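Local coordinates for protein Bd3459 (Bdellovibrio bacteriovorus, PDB 5CEC) that is a predatory endopeptidase, probably a serine-type D-Ala-D-Ala peptidase acting on peptidoglycan, that is bound by the ankyrin-repeat immunity protein Bd3460, at residues A[92-97]-A[106-111]; A[139-144]-A[216-221]. The protein carries 1 engineered substitution. All coordinates share one frame; numbering follows the deposited sequence.

Both contacts belong to one mixed sheet, in which strand 212-218 pairs with 135-141, that with 104-109, and that in turn with 91-98. Contact 1 is a local hairpin; contact 2 closes later in the chain, over a much longer connection. Their centres are about 9 Å apart, and they touch where 104-109 adjoins 135-141. There the backbone pair Ile108 N to Thr140 O (2.8 Å) and the side-chain pair His107 ND1 to Thr140 OG1 (2.7 Å) probably are hydrogen bonds. The likely serine-lysine active site belongs to another part of the chain, beside a separate antiparallel sheet. A sulfate ion, probably from crystallisation, lies about 3 Å from the His95 side chain in contact 1.

Contact 1 of 2, residues A[92-97]-A[106-111]; sequences TKLHVT and IHIEGS
Different first torsions bring His95 and Glu109 together: CG of His95 sits beside its backbone N (chi1 -61°), whereas CG of Glu109 is anti to N (chi1 173°) and its chain runs on extended. His95 NE2 donates to the anti lone pair of Glu109 OE1, at 2.7 Å. The oxygen lies almost in the ring plane, and ring and carboxylate are nearly coplanar (13°). Lys93 runs alongside, its CD 3.6 Å from Glu109 OE1; its NZ stays 5.0 Å from that oxygen, close enough perhaps to favour the ionised carboxylate. These residues belong to the beta hairpin of strands 91-98 and 104-109, with Lys93-Glu109 and His95-His107 as antiparallel hydrogen-bonded pairs. His107 presents its CD2 edge to His95 CD2 at 4.0 Å, its ND1 being hydrogen-bonded to Thr140 OG1, and Phe224 stacks on its ring. On the other face of the hairpin, Leu94 CG meets Ile106 CG2 at 3.8 Å, and both residues pack on Leu128 of helix 118-130. Near the mouth, Thr92 CG2 touches Ile108 CG2 at 3.7 Å, and one water joins Thr92 OG1 (2.8 Å) to Ser111 N (2.9 Å).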
loop_
_atom_site.group_PDB
_atom_site.type_symbol
_atom_site.label_atom_id
_atom_site.label_comp_id
_atom_site.label_asym_id
_atom_site.label_seq_id
_atom_site.Cartn_x
_atom_site.Cartn_y
_atom_site.Cartn_z
ATOM N N THR A 92 -2.777 24.810 -6.324
ATOM C CA THR A 92 -4.198 25.177 -6.224
ATOM C C THR A 92 -4.239 26.675 -5.906
ATOM O O THR A 92 -3.513 27.146 -5.026
ATOM C CB THR A 92 -4.882 24.361 -5.115
ATOM O OG1 THR A 92 -4.739 22.969 -5.412
ATOM C CG2 THR A 92 -6.356 24.693 -5.004
ATOM N N LYS A 93 -5.038 27.425 -6.666
ATOM C CA LYS A 93 -5.124 28.864 -6.489
ATOM C C LYS A 93 -6.465 29.254 -5.886
ATOM O O LYS A 93 -7.510 28.710 -6.233
ATOM C CB LYS A 93 -4.888 29.558 -7.832
ATOM C CG LYS A 93 -3.476 29.361 -8.343
ATOM C CD LYS A 93 -3.287 29.994 -9.719
ATOM C CE LYS A 93 -1.802 30.151 -10.036
ATOM N NZ LYS A 93 -1.576 30.943 -11.272
ATOM N N LEU A 94 -6.422 30.144 -4.915
ATOM C CA LEU A 94 -7.620 30.693 -4.313
ATOM C C LEU A 94 -7.650 32.167 -4.703
ATOM O O LEU A 94 -6.722 32.921 -4.422
ATOM C CB LEU A 94 -7.563 30.544 -2.807
ATOM C CG LEU A 94 -8.119 29.239 -2.226
ATOM C CD1 LEU A 94 -7.267 28.069 -2.609
ATOM C CD2 LEU A 94 -8.216 29.395 -0.717
ATOM N N HIS A 95 -8.744 32.579 -5.294
ATOM C CA HIS A 95 -8.972 33.963 -5.671
ATOM C C HIS A 95 -9.871 34.565 -4.612
ATOM O O HIS A 95 -11.014 34.158 -4.503
ATOM C CB HIS A 95 -9.604 34.002 -7.054
ATOM C CG HIS A 95 -8.744 33.389 -8.108
ATOM N ND1 HIS A 95 -7.849 34.141 -8.831
ATOM C CD2 HIS A 95 -8.595 32.109 -8.535
ATOM C CE1 HIS A 95 -7.217 33.365 -9.691
ATOM N NE2 HIS A 95 -7.645 32.125 -9.531
ATOM N N VAL A 96 -9.310 35.460 -3.800
ATOM C CA VAL A 96 -9.930 35.907 -2.548
ATOM C C VAL A 96 -10.343 37.360 -2.657
ATOM O O VAL A 96 -9.476 38.220 -2.909
ATOM C CB VAL A 96 -8.965 35.736 -1.354
ATOM C CG1 VAL A 96 -9.637 36.149 -0.058
ATOM C CG2 VAL A 96 -8.459 34.292 -1.278
ATOM N N THR A 97 -11.619 37.652 -2.416
ATOM C CA THR A 97 -12.127 39.027 -2.495
ATOM C C THR A 97 -12.881 39.390 -1.213
ATOM O O THR A 97 -13.787 38.643 -0.816
ATOM C CB THR A 97 -13.121 39.169 -3.671
ATOM O OG1 THR A 97 -12.514 38.684 -4.875
ATOM C CG2 THR A 97 -13.515 40.638 -3.865
ATOM N N ILE A 106 -14.450 33.425 -2.234
ATOM C CA ILE A 106 -13.284 32.662 -2.644
ATOM C C ILE A 106 -13.638 31.781 -3.812
ATOM O O ILE A 106 -14.577 30.999 -3.732
ATOM C CB ILE A 106 -12.695 31.813 -1.524
ATOM C CG1 ILE A 106 -12.265 32.717 -0.362
ATOM C CG2 ILE A 106 -11.498 31.004 -2.034
ATOM C CD1 ILE A 106 -11.623 31.986 0.793
ATOM N N HIS A 107 -12.861 31.879 -4.885
ATOM C CA HIS A 107 -12.965 30.944 -5.998
ATOM C C HIS A 107 -11.736 30.051 -6.017
ATOM O O HIS A 107 -10.619 30.559 -6.045
ATOM C CB HIS A 107 -13.074 31.642 -7.352
ATOM C CG HIS A 107 -13.041 30.702 -8.524
ATOM N ND1 HIS A 107 -14.108 29.900 -8.867
ATOM C CD2 HIS A 107 -12.064 30.429 -9.421
ATOM C CE1 HIS A 107 -13.800 29.211 -9.951
ATOM N NE2 HIS A 107 -12.562 29.493 -10.291
ATOM N N ILE A 108 -11.929 28.732 -5.989
ATOM C CA ILE A 108 -10.831 27.769 -6.102
ATOM C C ILE A 108 -10.578 27.386 -7.569
ATOM O O ILE A 108 -11.435 26.797 -8.233
ATOM C CB ILE A 108 -11.081 26.504 -5.276
ATOM C CG1 ILE A 108 -11.284 26.845 -3.784
ATOM C CG2 ILE A 108 -9.917 25.546 -5.439
ATOM C CD1 ILE A 108 -11.722 25.673 -2.937
ATOM N N GLU A 109 -9.422 27.785 -8.071
ATOM C CA GLU A 109 -8.929 27.401 -9.367
ATOM C C GLU A 109 -8.076 26.167 -9.136
ATOM O O GLU A 109 -6.959 26.245 -8.606
ATOM C CB GLU A 109 -8.136 28.570 -9.986
ATOM C CG GLU A 109 -7.421 28.200 -11.284
ATOM C CD GLU A 109 -6.573 29.329 -11.853
ATOM O OE1 GLU A 109 -6.517 30.417 -11.248
ATOM O OE2 GLU A 109 -5.924 29.118 -12.904
ATOM N N GLY A 110 -8.631 25.002 -9.476
ATOM C CA GLY A 110 -7.968 23.762 -9.126
ATOM C C GLY A 110 -6.714 23.458 -9.923
ATOM O O GLY A 110 -6.482 24.019 -10.987
ATOM N N SER A 111 -5.915 22.558 -9.377
ATOM C CA SER A 111 -4.699 22.086 -9.982
ATOM C C SER A 111 -4.730 20.588 -10.334
ATOM O O SER A 111 -3.712 20.045 -10.747
ATOM C CB SER A 111 -3.516 22.323 -9.035
ATOM O OG SER A 111 -3.712 21.619 -7.827
HETATM O O HOH W 1 -6.756 21.522 -6.779
#

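Contact 2 of 2, residues A[139-144]-A[216-221]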
loop_
_atom_site.group_PDB
_atom_site.type_symbol
_atom_site.label_atom_id
_atom_site.label_comp_id
_atom_site.label_asym_id
_atom_site.label_seq_id
_atom_site.Cartn_x
_atom_site.Cartn_y
_atom_site.Cartn_z
ATOM N N LEU A 139 -18.257 30.493 -1.822
ATOM C CA LEU A 139 -17.163 29.618 -2.191
ATOM C C LEU A 139 -17.478 28.962 -3.510
ATOM O O LEU A 139 -18.449 28.218 -3.619
ATOM C CB LEU A 139 -16.911 28.568 -1.116
ATOM C CG LEU A 139 -15.794 27.566 -1.402
ATOM C CD1 LEU A 139 -14.452 28.283 -1.529
ATOM C CD2 LEU A 139 -15.739 26.478 -0.332
ATOM N N THR A 140 -16.670 29.214 -4.520
ATOM C CA THR A 140 -16.854 28.566 -5.819
ATOM C C THR A 140 -15.604 27.808 -6.188
ATOM O O THR A 140 -14.570 27.990 -5.577
ATOM C CB THR A 140 -17.270 29.564 -6.926
ATOM O OG1 THR A 140 -16.207 30.471 -7.199
ATOM C CG2 THR A 140 -18.523 30.305 -6.536
ATOM N N PHE A 141 -15.724 26.907 -7.157
ATOM C CA PHE A 141 -14.631 26.018 -7.532
ATOM C C PHE A 141 -14.812 25.571 -8.973
ATOM O O PHE A 141 -15.945 25.506 -9.467
ATOM C CB PHE A 141 -14.558 24.802 -6.603
ATOM C CG PHE A 141 -15.769 23.903 -6.699
ATOM C CD1 PHE A 141 -16.919 24.169 -5.970
ATOM C CD2 PHE A 141 -15.784 22.833 -7.575
ATOM C CE1 PHE A 141 -18.038 23.387 -6.109
ATOM C CE2 PHE A 141 -16.908 22.071 -7.717
ATOM C CZ PHE A 141 -18.026 22.341 -6.988
ATOM N N ASP A 142 -13.696 25.272 -9.638
ATOM C CA ASP A 142 -13.737 24.841 -11.041
ATOM C C ASP A 142 -13.539 23.323 -11.166
ATOM O O ASP A 142 -13.486 22.570 -10.188
ATOM C CB ASP A 142 -12.756 25.655 -11.915
ATOM C CG ASP A 142 -11.302 25.337 -11.679
ATOM O OD1 ASP A 142 -10.958 24.319 -11.032
ATOM O OD2 ASP A 142 -10.476 26.146 -12.177
ATOM N N GLU A 143 -13.499 22.881 -12.414
ATOM C CA GLU A 143 -13.487 21.472 -12.747
ATOM C C GLU A 143 -12.150 20.790 -12.516
ATOM O O GLU A 143 -12.047 19.580 -12.624
ATOM C CB GLU A 143 -13.974 21.233 -14.186
ATOM C CG GLU A 143 -13.048 21.744 -15.279
ATOM C CD GLU A 143 -13.283 23.177 -15.714
ATOM O OE1 GLU A 143 -13.653 24.064 -14.899
ATOM O OE2 GLU A 143 -13.030 23.435 -16.900
ATOM N N ASN A 144 -11.141 21.556 -12.105
ATOM C CA ASN A 144 -9.873 20.969 -11.756
ATOM C C ASN A 144 -9.671 20.846 -10.266
ATOM O O ASN A 144 -8.627 20.381 -9.845
ATOM C CB ASN A 144 -8.741 21.756 -12.403
ATOM C CG ASN A 144 -8.778 21.652 -13.900
ATOM O OD1 ASN A 144 -8.938 20.558 -14.437
ATOM N ND2 ASN A 144 -8.595 22.776 -14.574
ATOM N N ILE A 216 -22.121 27.686 -1.731
ATOM C CA ILE A 216 -21.103 26.932 -2.457
ATOM C C ILE A 216 -21.627 26.607 -3.842
ATOM O O ILE A 216 -22.738 26.068 -3.969
ATOM C CB ILE A 216 -20.725 25.633 -1.715
ATOM C CG1 ILE A 216 -20.242 25.972 -0.303
ATOM C CG2 ILE A 216 -19.673 24.848 -2.515
ATOM C CD1 ILE A 216 -20.021 24.793 0.605
ATOM N N SER A 217 -20.833 26.887 -4.874
ATOM C CA SER A 217 -21.261 26.572 -6.236
ATOM C C SER A 217 -20.108 26.341 -7.200
ATOM O O SER A 217 -19.004 26.763 -6.954
ATOM C CB SER A 217 -22.227 27.614 -6.771
ATOM O OG SER A 217 -21.643 28.868 -6.862
ATOM N N PHE A 218 -20.397 25.595 -8.257
ATOM C CA PHE A 218 -19.441 25.275 -9.311
ATOM C C PHE A 218 -19.395 26.433 -10.315
ATOM O O PHE A 218 -20.453 26.935 -10.760
ATOM C CB PHE A 218 -19.901 23.979 -9.986
ATOM C CG PHE A 218 -19.122 23.601 -11.200
ATOM C CD1 PHE A 218 -17.791 23.295 -11.112
ATOM C CD2 PHE A 218 -19.735 23.492 -12.442
ATOM C CE1 PHE A 218 -17.058 22.928 -12.229
ATOM C CE2 PHE A 218 -19.011 23.125 -13.561
ATOM C CZ PHE A 218 -17.665 22.847 -13.455
ATOM N N VAL A 219 -18.175 26.872 -10.635
ATOM C CA VAL A 219 -17.923 27.844 -11.712
ATOM C C VAL A 219 -16.796 27.307 -12.584
ATOM O O VAL A 219 -15.663 27.188 -12.120
ATOM C CB VAL A 219 -17.546 29.248 -11.174
ATOM C CG1 VAL A 219 -17.232 30.194 -12.328
ATOM C CG2 VAL A 219 -18.673 29.813 -10.316
ATOM N N LYS A 220 -17.118 26.982 -13.837
ATOM C CA LYS A 220 -16.156 26.429 -14.799
ATOM C C LYS A 220 -15.000 27.380 -15.053
ATOM O O LYS A 220 -15.187 28.606 -15.093
ATOM C CB LYS A 220 -16.832 26.149 -16.145
ATOM C CG LYS A 220 -17.859 25.043 -16.131
ATOM C CD LYS A 220 -18.554 24.976 -17.490
ATOM C CE LYS A 220 -19.655 23.920 -17.528
ATOM N NZ LYS A 220 -20.804 24.389 -18.353
ATOM N N LYS A 221 -13.816 26.817 -15.261
ATOM C CA LYS A 221 -12.601 27.623 -15.447
ATOM C C LYS A 221 -12.769 28.696 -16.532
ATOM O O LYS A 221 -12.432 29.858 -16.308
ATOM C CB LYS A 221 -11.392 26.730 -15.757
ATOM C CG LYS A 221 -10.090 27.498 -15.920
ATOM C CD LYS A 221 -8.945 26.580 -16.283
ATOM C CE LYS A 221 -7.758 27.418 -16.747
ATOM N NZ LYS A 221 -6.518 26.623 -16.904
#
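Phe141 holds CG in the crowded position between its backbone N and carbonyl carbon (chi1 65°), which swings the ring across to strand 212-218. Phe218 instead has CG anti to N (chi1 173°), and the two side chains cross at about a right angle, Phe141 CE2 meeting Phe218 CD1 at 3.7 Å. Phe218 CA lies over one face of the Phe141 ring, 4.1 Å from its centroid, a CH-pi contact. The edge of the Phe218 ring turns to the backbone of the loop after Phe141, CE1 being 3.6 Å from Glu143 N. Val174 and Leu178 of helix 167-182 pack on Phe141, and Val167 and Ala171 on Phe218.

Thr140, on the face opposite the phenylalanines and with its OG1 engaged by His107, meets Val219 CG2 with its CB at 3.7 Å. Ser217 N to Leu139 O and Val219 N to Phe141 O are firm backbone bonds, whereas Phe141 N to Ser217 O is weak, at 3.3 Å and strongly bent.

Glu143, also in the crowded first rotamer and bent at chi2 (-89°), folds OE1 back to accept from Lys221 N at 2.8 Å through its syn lone pair. Asp142 OD1 receives Asn144 N at 3.0 Å from above the carboxylate plane, forming an Asx turn, and also accepts from Gly110 N. The connection between the two neighbouring parallel strands carries helices 167-182 and 188-200, and the first packs on both phenylalanines: a long beta-alpha-beta crossover.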